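Hydroxyglutarate synthase (Pseudomonas putida, PDB 6W1G) catalyses the iron(II)-dependent decarboxylation and hydroxylation of 2-oxoadipate to D-2-hydroxyglutarate, a step of D-lysine catabolism. Local coordinates at residues P95-S103 with Y396-A404; L264-T275 with S287-R298. All blocks are in the same frame, centred on the assembly; numbering follows the deposited sequence. Where two conformers were deposited one is given.

Contact 1: residues P95-S103 with Y396-A404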
loop_
_atom_site.group_PDB
_atom_site.type_symbol
_atom_site.label_atom_id
_atom_site.label_comp_id
_atom_site.label_asym_id
_atom_site.label_seq_id
_atom_site.Cartn_x
_atom_site.Cartn_y
_atom_site.Cartn_z
ATOM N N PRO A 95 0.022 5.089 11.159
ATOM C CA PRO A 95 -0.993 4.081 10.788
ATOM C C PRO A 95 -2.212 4.725 10.153
ATOM O O PRO A 95 -2.823 5.616 10.762
ATOM C CB PRO A 95 -1.341 3.431 12.130
ATOM C CG PRO A 95 -1.029 4.531 13.132
ATOM C CD PRO A 95 0.135 5.287 12.626
ATOM N N VAL A 96 -2.551 4.286 8.954
ATOM C CA VAL A 96 -3.670 4.840 8.198
ATOM C C VAL A 96 -4.590 3.693 7.818
ATOM O O VAL A 96 -4.147 2.697 7.235
ATOM C CB VAL A 96 -3.187 5.584 6.937
ATOM C CG1 VAL A 96 -4.384 6.136 6.193
ATOM C CG2 VAL A 96 -2.193 6.658 7.309
ATOM N N GLY A 97 -5.885 3.856 8.104
ATOM C CA GLY A 97 -6.879 2.896 7.707
ATOM C C GLY A 97 -6.969 1.683 8.591
ATOM O O GLY A 97 -6.114 1.416 9.435
ATOM N N TYR A 98 -8.039 0.919 8.400
ATOM C CA TYR A 98 -8.278 -0.293 9.170
ATOM C C TYR A 98 -8.988 -1.292 8.269
ATOM O O TYR A 98 -9.976 -0.973 7.603
ATOM C CB TYR A 98 -9.141 0.021 10.407
ATOM C CG TYR A 98 -9.518 -1.233 11.151
ATOM C CD1 TYR A 98 -8.553 -2.012 11.789
ATOM C CD2 TYR A 98 -10.826 -1.675 11.192
ATOM C CE1 TYR A 98 -8.863 -3.173 12.435
ATOM C CE2 TYR A 98 -11.152 -2.842 11.853
ATOM C CZ TYR A 98 -10.183 -3.584 12.486
ATOM O OH TYR A 98 -10.571 -4.743 13.135
ATOM N N TYR A 99 -8.436 -2.505 8.219
ATOM C CA TYR A 99 -8.876 -3.558 7.309
ATOM C C TYR A 99 -9.110 -4.800 8.151
ATOM O O TYR A 99 -8.158 -5.366 8.685
ATOM C CB TYR A 99 -7.825 -3.862 6.253
ATOM C CG TYR A 99 -7.369 -2.640 5.470
ATOM C CD1 TYR A 99 -6.397 -1.782 5.997
ATOM C CD2 TYR A 99 -7.890 -2.331 4.229
ATOM C CE1 TYR A 99 -5.984 -0.661 5.310
ATOM C CE2 TYR A 99 -7.486 -1.218 3.545
ATOM C CZ TYR A 99 -6.539 -0.395 4.070
ATOM O OH TYR A 99 -6.164 0.725 3.355
ATOM N N ASP A 100 -10.351 -5.214 8.299
ATOM C CA ASP A 100 -10.689 -6.355 9.144
ATOM C C ASP A 100 -11.084 -7.533 8.283
ATOM O O ASP A 100 -12.129 -7.509 7.627
ATOM C CB ASP A 100 -11.830 -5.942 10.056
ATOM C CG ASP A 100 -12.202 -7.005 11.047
ATOM O OD1 ASP A 100 -11.391 -7.926 11.231
ATOM O OD2 ASP A 100 -13.288 -6.892 11.626
ATOM N N LEU A 101 -10.244 -8.551 8.277
ATOM C CA LEU A 101 -10.544 -9.752 7.519
ATOM C C LEU A 101 -11.275 -10.815 8.321
ATOM O O LEU A 101 -11.552 -11.890 7.773
ATOM C CB LEU A 101 -9.269 -10.344 6.929
ATOM C CG LEU A 101 -8.766 -9.674 5.659
ATOM C CD1 LEU A 101 -7.312 -10.001 5.428
ATOM C CD2 LEU A 101 -9.620 -10.099 4.459
ATOM N N SER A 102 -11.585 -10.570 9.599
ATOM C CA SER A 102 -12.366 -11.543 10.360
ATOM C C SER A 102 -13.657 -11.908 9.637
ATOM O O SER A 102 -14.143 -13.037 9.767
ATOM C CB SER A 102 -12.678 -11.001 11.758
ATOM O OG SER A 102 -11.507 -10.603 12.454
ATOM N N SER A 103 -14.231 -10.969 8.882
ATOM C CA SER A 103 -15.439 -11.254 8.114
ATOM C C SER A 103 -15.197 -12.356 7.091
ATOM O O SER A 103 -16.019 -13.269 6.941
ATOM C CB SER A 103 -15.893 -9.973 7.414
ATOM O OG SER A 103 -14.784 -9.231 6.936
ATOM N N TYR A 396 -4.120 7.315 -5.061
ATOM C CA TYR A 396 -4.501 6.508 -3.905
ATOM C C TYR A 396 -3.273 5.887 -3.283
ATOM O O TYR A 396 -2.476 5.238 -3.977
ATOM C CB TYR A 396 -5.450 5.431 -4.418
ATOM C CG TYR A 396 -6.114 4.618 -3.310
ATOM C CD1 TYR A 396 -6.891 5.256 -2.356
ATOM C CD2 TYR A 396 -5.994 3.245 -3.247
ATOM C CE1 TYR A 396 -7.559 4.544 -1.356
ATOM C CE2 TYR A 396 -6.658 2.516 -2.276
ATOM C CZ TYR A 396 -7.426 3.193 -1.313
ATOM O OH TYR A 396 -8.123 2.559 -0.314
ATOM N N GLU A 397 -3.137 6.054 -1.974
ATOM C CA GLU A 397 -1.995 5.606 -1.201
ATOM C C GLU A 397 -2.278 4.400 -0.337
ATOM O O GLU A 397 -1.342 3.872 0.296
ATOM C CB GLU A 397 -1.526 6.745 -0.243
ATOM C CG GLU A 397 -1.209 8.019 -0.956
ATOM C CD GLU A 397 0.076 8.035 -1.773
ATOM O OE1 GLU A 397 0.801 7.009 -1.831
ATOM O OE2 GLU A 397 0.348 9.101 -2.410
ATOM N N ASP A 398 -3.530 3.944 -0.293
ATOM C CA ASP A 398 -3.981 2.889 0.635
ATOM C C ASP A 398 -4.270 1.599 -0.138
ATOM O O ASP A 398 -3.625 1.329 -1.156
ATOM C CB ASP A 398 -5.105 3.470 1.468
ATOM C CG ASP A 398 -4.604 4.644 2.280
ATOM O OD1 ASP A 398 -3.790 4.394 3.182
ATOM O OD2 ASP A 398 -4.965 5.799 1.960
ATOM N N PHE A 399 -5.187 0.786 0.375
ATOM C CA PHE A 399 -5.359 -0.573 -0.121
ATOM C C PHE A 399 -6.837 -0.834 -0.386
ATOM O O PHE A 399 -7.711 -0.043 0.020
ATOM C CB PHE A 399 -4.746 -1.544 0.878
ATOM C CG PHE A 399 -3.258 -1.327 0.978
ATOM C CD1 PHE A 399 -2.423 -1.949 0.100
ATOM C CD2 PHE A 399 -2.703 -0.419 1.857
ATOM C CE1 PHE A 399 -1.078 -1.725 0.091
ATOM C CE2 PHE A 399 -1.349 -0.144 1.830
ATOM C CZ PHE A 399 -0.523 -0.841 1.000
ATOM N N LEU A 400 -7.113 -1.906 -1.132
ATOM C CA LEU A 400 -8.498 -2.197 -1.443
ATOM C C LEU A 400 -9.299 -2.485 -0.177
ATOM O O LEU A 400 -8.795 -3.118 0.766
ATOM C CB LEU A 400 -8.594 -3.344 -2.450
ATOM C CG LEU A 400 -8.043 -3.031 -3.852
ATOM C CD1 LEU A 400 -8.041 -4.294 -4.721
ATOM C CD2 LEU A 400 -8.827 -1.891 -4.524
ATOM N N PRO A 401 -10.529 -2.010 -0.095
ATOM C CA PRO A 401 -11.322 -2.296 1.096
ATOM C C PRO A 401 -11.716 -3.753 1.178
ATOM O O PRO A 401 -11.813 -4.452 0.169
ATOM C CB PRO A 401 -12.560 -1.409 0.928
ATOM C CG PRO A 401 -12.661 -1.149 -0.519
ATOM C CD PRO A 401 -11.258 -1.160 -1.055
ATOM N N VAL A 402 -11.935 -4.208 2.412
ATOM C CA VAL A 402 -12.517 -5.517 2.634
ATOM C C VAL A 402 -13.995 -5.456 2.255
ATOM O O VAL A 402 -14.699 -4.501 2.610
ATOM C CB VAL A 402 -12.360 -5.943 4.107
ATOM C CG1 VAL A 402 -12.888 -7.363 4.323
ATOM C CG2 VAL A 402 -10.910 -5.840 4.582
ATOM N N SER A 403 -14.465 -6.457 1.521
ATOM C CA SER A 403 -15.889 -6.554 1.222
ATOM C C SER A 403 -16.713 -6.435 2.503
ATOM O O SER A 403 -16.415 -7.079 3.511
ATOM C CB SER A 403 -16.152 -7.907 0.570
ATOM O OG SER A 403 -15.863 -8.949 1.489
ATOM N N ALA A 404 -17.776 -5.628 2.441
ATOM C CA ALA A 404 -18.632 -5.379 3.601
ATOM C C ALA A 404 -19.996 -6.049 3.424
ATOM O O ALA A 404 -20.085 -7.260 3.229
ATOM C CB ALA A 404 -18.793 -3.864 3.839
HETATM O O HOH W 1 -4.265 2.137 4.502
#
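Tyr99 meets Phe399 and Val402 because its CG is turned anti to its own carbonyl carbon, chi1 -54°, which sends the ring across to the loop 396-404. Val402 holds CG1 anti to its backbone N, chi1 -176°. This puts Val402 CG1 against Asp100 O at 3.4 Å and Val402 CG2 against Tyr99 CB at 4.0 Å. Val402 CG1 also lies near Ser103 OG. The phenol oxygen does most of the polar work. Phe399 N donates to Tyr99 OH at 3.1 Å, and the bond is bent, with 140° at the hydrogen. A water in the plane of the Tyr99 ring accepts from the same OH at 2.6 Å. This water donates to Val96 O and, at 2.7 Å, to Asp398 OD1, and so joins the strand to the loop. Val96 CG1 packs 3.5 Å from Asp398 OD1, which is also in a salt bridge with Arg114. The Tyr99 and Phe399 side chains cross at about a right angle, and Tyr99 OH lies at the edge of the Phe399 ring. A phenylalanine in place of Tyr99 would probably leave Phe399 N and the bridging water without their shared partner. Val402 is a 2-oxoadipate-binding residue, and the Phe399 ring packs edge-to-face on the metal ligand His70, so this loop borders the active site. At the turn after the strand, Asp100 OD1 accepts from Ser102 N at 3.1 Å, an Asx turn. Strand 94-100 is at the margin of the mixed sheet and pairs with strand 108-114. Helix 304-321 packs on the loop through Leu400 and Pro401, and helix 424-433 touches Pro95 and Tyr98.

Contact 2: residues L264-T275 with S287-R298. With NI (nickel (II) ion), chain B.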
loop_
_atom_site.group_PDB
_atom_site.type_symbol
_atom_site.label_atom_id
_atom_site.label_comp_id
_atom_site.label_asym_id
_atom_site.label_seq_id
_atom_site.Cartn_x
_atom_site.Cartn_y
_atom_site.Cartn_z
ATOM N N LEU A 264 -6.891 0.971 -6.751
ATOM C CA LEU A 264 -5.739 0.301 -7.316
ATOM C C LEU A 264 -6.227 -0.991 -7.963
ATOM O O LEU A 264 -7.328 -1.460 -7.682
ATOM C CB LEU A 264 -4.635 0.075 -6.300
ATOM C CG LEU A 264 -4.919 -0.882 -5.159
ATOM C CD1 LEU A 264 -4.773 -2.343 -5.551
ATOM C CD2 LEU A 264 -3.970 -0.596 -4.007
ATOM N N ARG A 265 -5.364 -1.577 -8.788
ATOM C CA ARG A 265 -5.543 -2.907 -9.330
ATOM C C ARG A 265 -4.335 -3.731 -8.935
ATOM O O ARG A 265 -3.222 -3.201 -8.841
ATOM C CB ARG A 265 -5.635 -2.876 -10.831
ATOM C CG ARG A 265 -6.757 -1.998 -11.356
ATOM C CD ARG A 265 -6.897 -2.057 -12.880
ATOM N NE ARG A 265 -7.570 -3.295 -13.256
ATOM C CZ ARG A 265 -7.443 -3.925 -14.417
ATOM N NH1 ARG A 265 -6.648 -3.452 -15.354
ATOM N NH2 ARG A 265 -8.141 -5.044 -14.633
ATOM N N GLN A 266 -4.544 -5.020 -8.639
ATOM C CA GLN A 266 -3.440 -5.858 -8.187
ATOM C C GLN A 266 -3.639 -7.318 -8.600
ATOM O O GLN A 266 -4.775 -7.791 -8.768
ATOM C CB GLN A 266 -3.269 -5.822 -6.672
ATOM C CG GLN A 266 -4.461 -6.354 -5.918
ATOM C CD GLN A 266 -4.428 -6.173 -4.388
ATOM O OE1 GLN A 266 -3.944 -5.158 -3.835
ATOM N NE2 GLN A 266 -4.982 -7.160 -3.701
ATOM N N THR A 267 -2.525 -8.021 -8.772
ATOM C CA THR A 267 -2.593 -9.474 -8.937
ATOM C C THR A 267 -1.318 -10.055 -8.334
ATOM O O THR A 267 -0.409 -9.330 -7.919
ATOM C CB THR A 267 -2.875 -9.932 -10.387
ATOM O OG1 THR A 267 -3.148 -11.331 -10.376
ATOM C CG2 THR A 267 -1.753 -9.624 -11.300
ATOM N N SER A 268 -1.280 -11.372 -8.254
ATOM C CA SER A 268 -0.266 -12.100 -7.505
ATOM C C SER A 268 0.310 -13.231 -8.344
ATOM O O SER A 268 -0.239 -13.621 -9.388
ATOM C CB SER A 268 -0.849 -12.673 -6.180
ATOM O OG SER A 268 -1.859 -13.622 -6.501
ATOM N N PHE A 269 1.446 -13.733 -7.866
ATOM C CA PHE A 269 2.124 -14.844 -8.540
ATOM C C PHE A 269 2.962 -15.583 -7.518
ATOM O O PHE A 269 3.337 -15.043 -6.473
ATOM C CB PHE A 269 3.001 -14.312 -9.675
ATOM C CG PHE A 269 4.058 -13.328 -9.268
ATOM C CD1 PHE A 269 3.786 -11.964 -9.188
ATOM C CD2 PHE A 269 5.343 -13.758 -8.969
ATOM C CE1 PHE A 269 4.765 -11.082 -8.806
ATOM C CE2 PHE A 269 6.313 -12.882 -8.599
ATOM C CZ PHE A 269 6.028 -11.535 -8.527
ATOM N N LYS A 270 3.338 -16.786 -7.855
ATOM C CA LYS A 270 4.239 -17.548 -7.016
ATOM C C LYS A 270 5.657 -17.095 -7.316
ATOM O O LYS A 270 6.105 -17.134 -8.459
ATOM C CB LYS A 270 4.100 -19.044 -7.283
ATOM C CG LYS A 270 4.949 -19.892 -6.317
ATOM C CD LYS A 270 4.697 -21.386 -6.429
ATOM C CE LYS A 270 5.593 -22.222 -5.509
ATOM N NZ LYS A 270 5.304 -23.653 -5.695
ATOM N N ALA A 271 6.381 -16.683 -6.276
ATOM C CA ALA A 271 7.707 -16.115 -6.460
ATOM C C ALA A 271 8.834 -17.063 -6.124
ATOM O O ALA A 271 9.876 -17.004 -6.778
ATOM C CB ALA A 271 7.868 -14.842 -5.647
ATOM N N LEU A 272 8.686 -17.930 -5.117
ATOM C CA LEU A 272 9.767 -18.828 -4.727
ATOM C C LEU A 272 9.211 -19.946 -3.850
ATOM O O LEU A 272 8.364 -19.703 -2.984
ATOM C CB LEU A 272 10.852 -18.047 -3.971
ATOM C CG LEU A 272 12.104 -18.834 -3.610
ATOM C CD1 LEU A 272 12.920 -19.156 -4.809
ATOM C CD2 LEU A 272 12.915 -18.018 -2.624
ATOM N N GLN A 273 9.695 -21.167 -4.049
ATOM C CA GLN A 273 9.433 -22.250 -3.109
ATOM C C GLN A 273 10.556 -22.284 -2.076
ATOM O O GLN A 273 11.718 -22.499 -2.422
ATOM C CB GLN A 273 9.337 -23.580 -3.839
ATOM C CG GLN A 273 8.787 -24.723 -2.989
ATOM C CD GLN A 273 7.309 -24.591 -2.578
ATOM O OE1 GLN A 273 6.616 -23.628 -2.919
ATOM N NE2 GLN A 273 6.828 -25.593 -1.845
ATOM N N GLU A 274 10.222 -22.038 -0.828
ATOM C CA GLU A 274 11.208 -22.044 0.246
ATOM C C GLU A 274 11.116 -23.338 1.049
ATOM O O GLU A 274 10.126 -24.072 1.012
ATOM C CB GLU A 274 11.007 -20.845 1.168
ATOM C CG GLU A 274 11.908 -19.665 0.789
ATOM C CD GLU A 274 13.410 -19.983 0.930
ATOM O OE1 GLU A 274 13.766 -21.081 1.402
ATOM O OE2 GLU A 274 14.240 -19.105 0.581
ATOM N N THR A 275 12.181 -23.622 1.766
ATOM C CA THR A 275 12.223 -24.777 2.651
ATOM C C THR A 275 12.191 -24.265 4.078
ATOM O O THR A 275 12.739 -23.200 4.376
ATOM C CB THR A 275 13.454 -25.615 2.347
ATOM O OG1 THR A 275 14.567 -24.740 2.179
ATOM C CG2 THR A 275 13.215 -26.396 1.053
ATOM N N SER A 287 8.030 -29.313 4.974
ATOM C CA SER A 287 9.279 -28.574 5.103
ATOM C C SER A 287 9.471 -27.670 3.889
ATOM O O SER A 287 10.600 -27.340 3.547
ATOM C CB SER A 287 10.478 -29.521 5.191
ATOM O OG SER A 287 10.192 -30.610 6.044
ATOM N N HIS A 288 8.375 -27.338 3.202
ATOM C CA HIS A 288 8.407 -26.359 2.116
ATOM C C HIS A 288 7.232 -25.404 2.230
ATOM O O HIS A 288 6.144 -25.781 2.672
ATOM C CB HIS A 288 8.368 -27.022 0.724
ATOM C CG HIS A 288 9.482 -27.991 0.497
ATOM N ND1 HIS A 288 9.613 -29.153 1.225
ATOM C CD2 HIS A 288 10.538 -27.952 -0.350
ATOM C CE1 HIS A 288 10.695 -29.797 0.827
ATOM N NE2 HIS A 288 11.276 -29.090 -0.125
ATOM N N THR A 289 7.457 -24.156 1.799
ATOM C CA THR A 289 6.429 -23.130 1.863
ATOM C C THR A 289 6.664 -22.100 0.771
ATOM O O THR A 289 7.802 -21.728 0.473
ATOM C CB THR A 289 6.410 -22.431 3.224
ATOM O OG1 THR A 289 5.293 -21.535 3.302
ATOM C CG2 THR A 289 7.667 -21.613 3.434
ATOM N N ALA A 290 5.590 -21.607 0.208
ATOM C CA ALA A 290 5.694 -20.739 -0.943
ATOM C C ALA A 290 5.772 -19.292 -0.510
ATOM O O ALA A 290 5.112 -18.879 0.452
ATOM C CB ALA A 290 4.486 -20.938 -1.861
ATOM N N ARG A 291 6.605 -18.533 -1.220
ATOM C CA ARG A 291 6.627 -17.079 -1.130
ATOM C C ARG A 291 5.948 -16.542 -2.366
ATOM O O ARG A 291 6.259 -16.986 -3.488
ATOM C CB ARG A 291 8.046 -16.525 -1.047
ATOM C CG ARG A 291 8.791 -17.070 0.169
ATOM C CD ARG A 291 10.081 -16.280 0.439
ATOM N NE ARG A 291 9.769 -15.007 1.065
ATOM C CZ ARG A 291 10.692 -14.178 1.554
ATOM N NH1 ARG A 291 11.989 -14.426 1.371
ATOM N NH2 ARG A 291 10.293 -13.050 2.144
ATOM N N PHE A 292 4.989 -15.649 -2.178
ATOM C CA PHE A 292 4.221 -15.096 -3.273
ATOM C C PHE A 292 4.553 -13.637 -3.477
ATOM O O PHE A 292 4.826 -12.897 -2.538
ATOM C CB PHE A 292 2.751 -15.202 -2.990
ATOM C CG PHE A 292 2.257 -16.608 -2.924
ATOM C CD1 PHE A 292 1.876 -17.278 -4.072
ATOM C CD2 PHE A 292 2.200 -17.289 -1.712
ATOM C CE1 PHE A 292 1.429 -18.600 -4.006
ATOM C CE2 PHE A 292 1.736 -18.590 -1.661
ATOM C CZ PHE A 292 1.369 -19.245 -2.801
ATOM N N GLY A 293 4.502 -13.209 -4.724
ATOM C CA GLY A 293 4.716 -11.830 -5.095
ATOM C C GLY A 293 3.420 -11.187 -5.546
ATOM O O GLY A 293 2.355 -11.792 -5.659
ATOM N N GLU A 294 3.525 -9.869 -5.745
ATOM C CA GLU A 294 2.385 -9.038 -6.114
ATOM C C GLU A 294 2.844 -7.902 -7.004
ATOM O O GLU A 294 4.005 -7.441 -6.944
ATOM C CB GLU A 294 1.732 -8.501 -4.836
ATOM C CG GLU A 294 0.499 -7.644 -5.023
ATOM C CD GLU A 294 -0.078 -7.278 -3.681
ATOM O OE1 GLU A 294 0.433 -6.355 -3.016
ATOM O OE2 GLU A 294 -1.042 -7.943 -3.247
ATOM N N ILE A 295 1.919 -7.419 -7.822
ATOM C CA ILE A 295 2.112 -6.239 -8.657
ATOM C C ILE A 295 0.857 -5.390 -8.530
ATOM O O ILE A 295 -0.249 -5.916 -8.449
ATOM C CB ILE A 295 2.386 -6.662 -10.137
ATOM C CG1 ILE A 295 2.638 -5.492 -11.041
ATOM C CG2 ILE A 295 1.266 -7.528 -10.712
ATOM C CD1 ILE A 295 3.836 -4.678 -10.698
ATOM N N GLU A 296 1.023 -4.056 -8.564
ATOM C CA GLU A 296 -0.124 -3.148 -8.451
ATOM C C GLU A 296 0.031 -1.956 -9.372
ATOM O O GLU A 296 1.140 -1.549 -9.734
ATOM C CB GLU A 296 -0.338 -2.659 -7.023
ATOM C CG GLU A 296 0.630 -1.614 -6.492
ATOM C CD GLU A 296 0.491 -1.334 -4.955
ATOM O OE1 GLU A 296 -0.496 -1.768 -4.381
ATOM O OE2 GLU A 296 1.360 -0.715 -4.344
ATOM N N GLN A 297 -1.124 -1.396 -9.723
ATOM C CA GLN A 297 -1.253 -0.160 -10.454
ATOM C C GLN A 297 -2.137 0.756 -9.589
ATOM O O GLN A 297 -3.210 0.327 -9.160
ATOM C CB GLN A 297 -1.925 -0.392 -11.820
ATOM C CG GLN A 297 -2.047 0.882 -12.653
ATOM C CD GLN A 297 -2.831 0.705 -13.904
ATOM O OE1 GLN A 297 -2.915 -0.387 -14.494
ATOM N NE2 GLN A 297 -3.398 1.790 -14.368
ATOM N N ARG A 298 -1.716 1.990 -9.335
ATOM C CA ARG A 298 -2.427 2.885 -8.426
ATOM C C ARG A 298 -3.087 4.007 -9.198
ATOM O O ARG A 298 -2.418 4.687 -9.967
ATOM C CB ARG A 298 -1.507 3.442 -7.324
ATOM C CG ARG A 298 -1.153 2.386 -6.333
ATOM C CD ARG A 298 -0.216 2.901 -5.219
ATOM N NE ARG A 298 -0.102 1.877 -4.194
ATOM C CZ ARG A 298 -0.986 1.696 -3.226
ATOM N NH1 ARG A 298 -1.968 2.578 -3.013
ATOM N NH2 ARG A 298 -0.893 0.623 -2.447
HETATM NI NI NI B . 0.075 -6.035 -1.004
HETATM O O HOH W 2 -5.170 -1.050 -15.880
HETATM O O HOH W 3 13.784 -16.427 0.272
HETATM O O HOH W 4 -1.721 -7.436 -0.893
HETATM O O HOH W 5 -0.539 -5.820 1.050
HETATM O O HOH W 6 -1.604 -4.892 -1.206
#
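The Phe269 ring carries Gly293 over one face. Gly293 CA lies 3.9 Å from the ring centroid, a CH-pi contact offset toward the rim. Phe269 gets there with CG between its backbone N and carbonyl carbon, chi1 58°, which folds the ring over the partner strand and directly against the Gly293 backbone. The Arg298 guanidinium has Leu264 CD2 over one face and Glu296 OE2 at its edge, in plane. The latter is a salt bridge, 3.0 Å from Arg298 NE to Glu296 OE2, and its hydrogen bonds are weak. Water lies in plane at the edges of the Arg265 and Arg291 guanidinium groups, linking the first to Gln297 OE1 and the second to Glu274 OE2. Arg265 is also paired with Asp235, while Arg291 bonds to Ile224 O and forms a salt bridge with Glu27. The two strands form a long antiparallel hairpin with a classic beta bulge. There Ala271 N and Leu272 N both donate to Arg291 O, at 2.8 and 3.1 Å, and the register shifts by one residue. Glu294 projects from the same face as Gln266 and Ser268. Its CG is anti to the backbone N, chi1 -178°, and the chain runs straight out to the nickel ion, which occupies the site of the catalytic iron(II) and is bound by Glu294 OE1 at 2.1 Å. One of the metal waters donates to Glu294 OE2 at 2.5 Å. His70, His226 and three waters complete the site, Thr228 also bonds to Glu294 OE1, and His70 ND1 bonds to Glu296 OE2, a second-shell contact that probably helps to orient this metal ligand. The opposite face packs on helices: Ile295 meets Val38 of helix 29-48 and Ile237 of helix 234-240, while Ile295 CG2 touches Thr267 CG2 at 3.7 Å.

In the fold
From the N terminus, the chain runs through several helices before it enters the mixed sheet at strand 69-75, which carries His70. The 95-103 segment follows. Contact 1 opens here and closes only at 396-404, a loop of almost 300 residues. Helices, strand 226-229 with His226, and all of contact 2 fall within it. Contact 2 closes a short loop between 264-275 and 287-298 and is nested inside contact 1. The two meet directly: Arg298 NH1 probably bonds to the backbone oxygens of Tyr396 and Asp398. Together they tie the edge strand 94-100 of the mixed sheet, the hairpin and the loop before helix 424-433.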